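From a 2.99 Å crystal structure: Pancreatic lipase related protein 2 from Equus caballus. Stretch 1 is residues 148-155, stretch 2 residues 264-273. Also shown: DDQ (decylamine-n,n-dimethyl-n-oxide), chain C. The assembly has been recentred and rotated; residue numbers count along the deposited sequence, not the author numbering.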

# COMPACT_ATOMS: atom_id res chain seq x y z
N VAL A 148 4.86 19.35 4.33
CA VAL A 148 4.33 18.40 5.32
C VAL A 148 3.65 17.26 4.63
O VAL A 148 2.84 17.47 3.72
CB VAL A 148 3.26 19.03 6.17
CG1 VAL A 148 2.54 17.94 7.00
CG2 VAL A 148 3.85 20.09 7.03
N HIS A 149 3.99 16.05 5.10
CA HIS A 149 3.43 14.78 4.63
C HIS A 149 2.73 14.10 5.77
O HIS A 149 3.37 13.77 6.81
CB HIS A 149 4.54 13.87 4.21
CG HIS A 149 4.08 12.56 3.66
ND1 HIS A 149 4.87 11.43 3.68
CD2 HIS A 149 2.93 12.22 3.02
CE1 HIS A 149 4.23 10.45 3.07
NE2 HIS A 149 3.05 10.89 2.67
N ILE A 150 1.42 13.91 5.62
CA ILE A 150 0.71 13.17 6.63
C ILE A 150 0.40 11.80 6.15
O ILE A 150 -0.12 11.64 5.07
CB ILE A 150 -0.55 13.83 7.01
CG1 ILE A 150 -0.26 15.20 7.59
CG2 ILE A 150 -1.17 13.03 8.16
CD1 ILE A 150 -1.44 16.05 7.70
N ILE A 151 0.70 10.80 6.95
CA ILE A 151 0.45 9.41 6.56
C ILE A 151 -0.51 8.82 7.57
O ILE A 151 -0.13 8.68 8.72
CB ILE A 151 1.75 8.60 6.61
CG1 ILE A 151 2.91 9.28 5.90
CG2 ILE A 151 1.53 7.28 5.96
CD1 ILE A 151 4.26 8.49 6.05
N GLY A 152 -1.71 8.44 7.18
CA GLY A 152 -2.65 7.89 8.16
C GLY A 152 -3.16 6.50 7.80
O GLY A 152 -3.47 6.24 6.65
N HIS A 153 -3.26 5.61 8.77
CA HIS A 153 -3.88 4.28 8.57
C HIS A 153 -5.34 4.18 9.09
O HIS A 153 -5.63 4.57 10.20
CB HIS A 153 -3.05 3.16 9.25
CG HIS A 153 -3.72 1.82 9.18
ND1 HIS A 153 -4.42 1.28 10.25
CD2 HIS A 153 -3.87 0.95 8.15
CE1 HIS A 153 -4.94 0.12 9.88
NE2 HIS A 153 -4.65 -0.09 8.61
N SER A 154 -6.23 3.60 8.28
CA SER A 154 -7.62 3.31 8.67
C SER A 154 -8.26 4.61 9.09
O SER A 154 -8.39 5.53 8.32
CB SER A 154 -7.73 2.22 9.78
OG SER A 154 -9.09 1.97 10.27
N LEU A 155 -8.66 4.70 10.34
CA LEU A 155 -9.30 5.91 10.77
C LEU A 155 -8.31 7.03 10.64
O LEU A 155 -8.66 8.05 10.16
CB LEU A 155 -9.72 5.73 12.20
CG LEU A 155 -11.19 5.85 12.58
CD1 LEU A 155 -12.12 5.10 11.69
CD2 LEU A 155 -11.25 5.33 14.00
N1 DDQ C . -3.06 -3.29 16.42
O1 DDQ C . -2.24 -2.46 15.96
CM1 DDQ C . -2.37 -4.61 16.61
CM2 DDQ C . -3.59 -2.83 17.74
C1 DDQ C . -4.10 -3.34 15.34
C2 DDQ C . -5.27 -2.36 15.45
C3 DDQ C . -6.57 -3.15 15.49
C4 DDQ C . -7.29 -3.24 14.16
C5 DDQ C . -8.71 -2.70 14.27
C6 DDQ C . -9.31 -2.81 12.90
C7 DDQ C . -10.67 -2.19 12.83
C8 DDQ C . -10.73 -1.06 11.81
C9 DDQ C . -12.05 -0.30 11.97
C10 DDQ C . -12.62 0.23 10.67
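Stretch 2 (264-273) NHLKSFEYYS

How do the two backbones run past each other? Stretch 1 is an extended strand from Val148 to His153 that breaks at Ser154, where phi turns positive (57°, with psi -117°), and enters a helix at Leu155. Stretch 2 is helical throughout, part of a longer helix, and it is kinked: the N atoms of Asn264, His265 and Phe269 lack a bond to the preceding turn. Strand and helix run nearly antiparallel, with 151° between their N-to-C directions and a closest axial approach of 9.4 Å. The register follows from this: the CA of His153 lies 6.8 Å from the CA of Phe269, and the CA of Ser154 lies 7.7 Å from the CA of His265, so moving forward along stretch 1 means moving back along the helix. The strand alternation decides who takes part. His149, Ile151 and His153 direct their CA-to-CB bonds toward the helix, whereas Val148 and Ile150 are out of reach.

What holds the end of the strand to the turn of the helix at His265? His153 is the centre of the contact, with more of its surface covered by the other stretch than any other residue. Its NE2 donates a hydrogen bond to the backbone O of His265 (2.9 Å, with an N-H...O angle of 155°). The kink falls at the same place: Phe269 N does not bond to that oxygen but makes a weak bond to Leu266 O at 3.2 Å. Ser268 OG also donates to His265 O at 2.8 Å, so one carbonyl serves both stretches. The same hydroxyl lies near the edge of the imidazole, 3.0 Å from His153 CD2.

How are the rings packed around His153? Phe269 turns its edge toward one face of the imidazole, with centroids 5.3 Å apart and planes almost perpendicular at 89°; its CD2 comes within 3.9 Å of His153 CD2. His153 in turn presents its own edge to the face of His265, at a centroid distance of 4.7 Å and an interplanar angle of 58°. Leu266 starts with its CA-to-CB bond pointing away, yet its end comes nearer, bringing CD2 to 3.8 Å from His153 CE1.

What does the turn at Ser154 contribute? Its OG and His265 NE2 share a hydrogen bond of 2.9 Å in which either could be the donor. The detergent chain lies beside this pair, DDQ C8 being 3.5 Å from His265 NE2 and 3.8 Å from Ser154 OG.

How does the contact continue back along the strand? Tyr272 reaches across to both remaining inward-facing residues. Ile151 CG2 lies over one face of its ring, while Ile151 CD1 packs 3.7 Å from Tyr272 CZ and 3.2 Å from Tyr272 OH. The hydroxyl extends further, to the edge of the His149 ring, where His149 CE1 is 3.1 Å from Tyr272 OH.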

# COMPACT_ATOMS: atom_id res chain seq x y z
N ASN A 264 -5.48 -8.21 6.50
CA ASN A 264 -5.53 -7.46 5.27
C ASN A 264 -5.54 -5.96 5.52
O ASN A 264 -4.83 -5.21 4.85
CB ASN A 264 -6.81 -7.75 4.53
CG ASN A 264 -6.96 -9.20 4.13
OD1 ASN A 264 -6.28 -9.71 3.28
ND2 ASN A 264 -7.91 -9.85 4.76
N HIS A 265 -6.38 -5.50 6.44
CA HIS A 265 -6.44 -4.04 6.79
C HIS A 265 -5.05 -3.47 7.13
O HIS A 265 -4.70 -2.33 6.82
CB HIS A 265 -7.38 -3.88 8.00
CG HIS A 265 -7.86 -2.50 8.26
ND1 HIS A 265 -8.37 -1.68 7.28
CD2 HIS A 265 -8.00 -1.83 9.43
CE1 HIS A 265 -8.75 -0.54 7.84
NE2 HIS A 265 -8.56 -0.61 9.14
N LEU A 266 -4.25 -4.33 7.76
CA LEU A 266 -2.95 -3.96 8.22
C LEU A 266 -1.91 -4.09 7.13
O LEU A 266 -0.86 -3.51 7.24
CB LEU A 266 -2.56 -4.82 9.42
CG LEU A 266 -3.47 -4.70 10.65
CD1 LEU A 266 -2.83 -5.36 11.80
CD2 LEU A 266 -3.84 -3.33 11.11
N LYS A 267 -2.15 -4.84 6.07
CA LYS A 267 -1.08 -4.96 5.11
C LYS A 267 -0.77 -3.59 4.46
O LYS A 267 0.31 -3.34 3.99
CB LYS A 267 -1.43 -6.03 4.06
CG LYS A 267 -1.25 -7.55 4.50
CD LYS A 267 0.23 -8.02 4.59
CE LYS A 267 0.38 -9.58 4.45
NZ LYS A 267 0.47 -10.27 5.74
N SER A 268 -1.73 -2.69 4.46
CA SER A 268 -1.54 -1.37 3.97
C SER A 268 -0.33 -0.68 4.60
O SER A 268 0.49 -0.12 3.89
CB SER A 268 -2.81 -0.56 4.23
OG SER A 268 -3.03 -0.37 5.62
N PHE A 269 -0.23 -0.70 5.92
CA PHE A 269 0.95 -0.08 6.55
C PHE A 269 2.21 -0.95 6.57
O PHE A 269 3.29 -0.52 6.94
CB PHE A 269 0.67 0.47 7.97
CG PHE A 269 0.55 -0.56 9.04
CD1 PHE A 269 1.65 -1.26 9.48
CD2 PHE A 269 -0.68 -0.78 9.67
CE1 PHE A 269 1.53 -2.19 10.52
CE2 PHE A 269 -0.79 -1.69 10.70
CZ PHE A 269 0.32 -2.38 11.12
N GLU A 270 2.04 -2.19 6.19
CA GLU A 270 3.11 -3.10 6.10
C GLU A 270 3.78 -2.77 4.81
O GLU A 270 4.95 -2.45 4.78
CB GLU A 270 2.56 -4.49 6.06
CG GLU A 270 1.86 -4.89 7.33
CD GLU A 270 2.88 -5.45 8.21
OE1 GLU A 270 3.76 -4.67 8.59
OE2 GLU A 270 2.86 -6.65 8.41
N TYR A 271 3.02 -2.83 3.73
CA TYR A 271 3.60 -2.60 2.45
C TYR A 271 4.26 -1.22 2.47
O TYR A 271 5.41 -1.05 2.03
CB TYR A 271 2.55 -2.64 1.36
CG TYR A 271 1.79 -3.93 1.20
CD1 TYR A 271 2.31 -5.14 1.58
CD2 TYR A 271 0.52 -3.93 0.64
CE1 TYR A 271 1.57 -6.31 1.42
CE2 TYR A 271 -0.22 -5.10 0.48
CZ TYR A 271 0.31 -6.29 0.87
OH TYR A 271 -0.42 -7.45 0.71
N TYR A 272 3.57 -0.23 3.00
CA TYR A 272 4.13 1.09 2.96
C TYR A 272 5.45 1.10 3.71
O TYR A 272 6.47 1.46 3.17
CB TYR A 272 3.19 2.11 3.58
CG TYR A 272 3.71 3.55 3.44
CD1 TYR A 272 4.63 4.06 4.33
CD2 TYR A 272 3.24 4.36 2.45
CE1 TYR A 272 5.07 5.35 4.24
CE2 TYR A 272 3.68 5.67 2.34
CZ TYR A 272 4.60 6.15 3.23
OH TYR A 272 5.06 7.43 3.14
N SER A 273 5.43 0.73 4.96
CA SER A 273 6.67 0.79 5.70
C SER A 273 7.85 0.08 4.96
O SER A 273 8.99 0.51 5.02
CB SER A 273 6.46 0.18 7.08
OG SER A 273 7.69 -0.18 7.65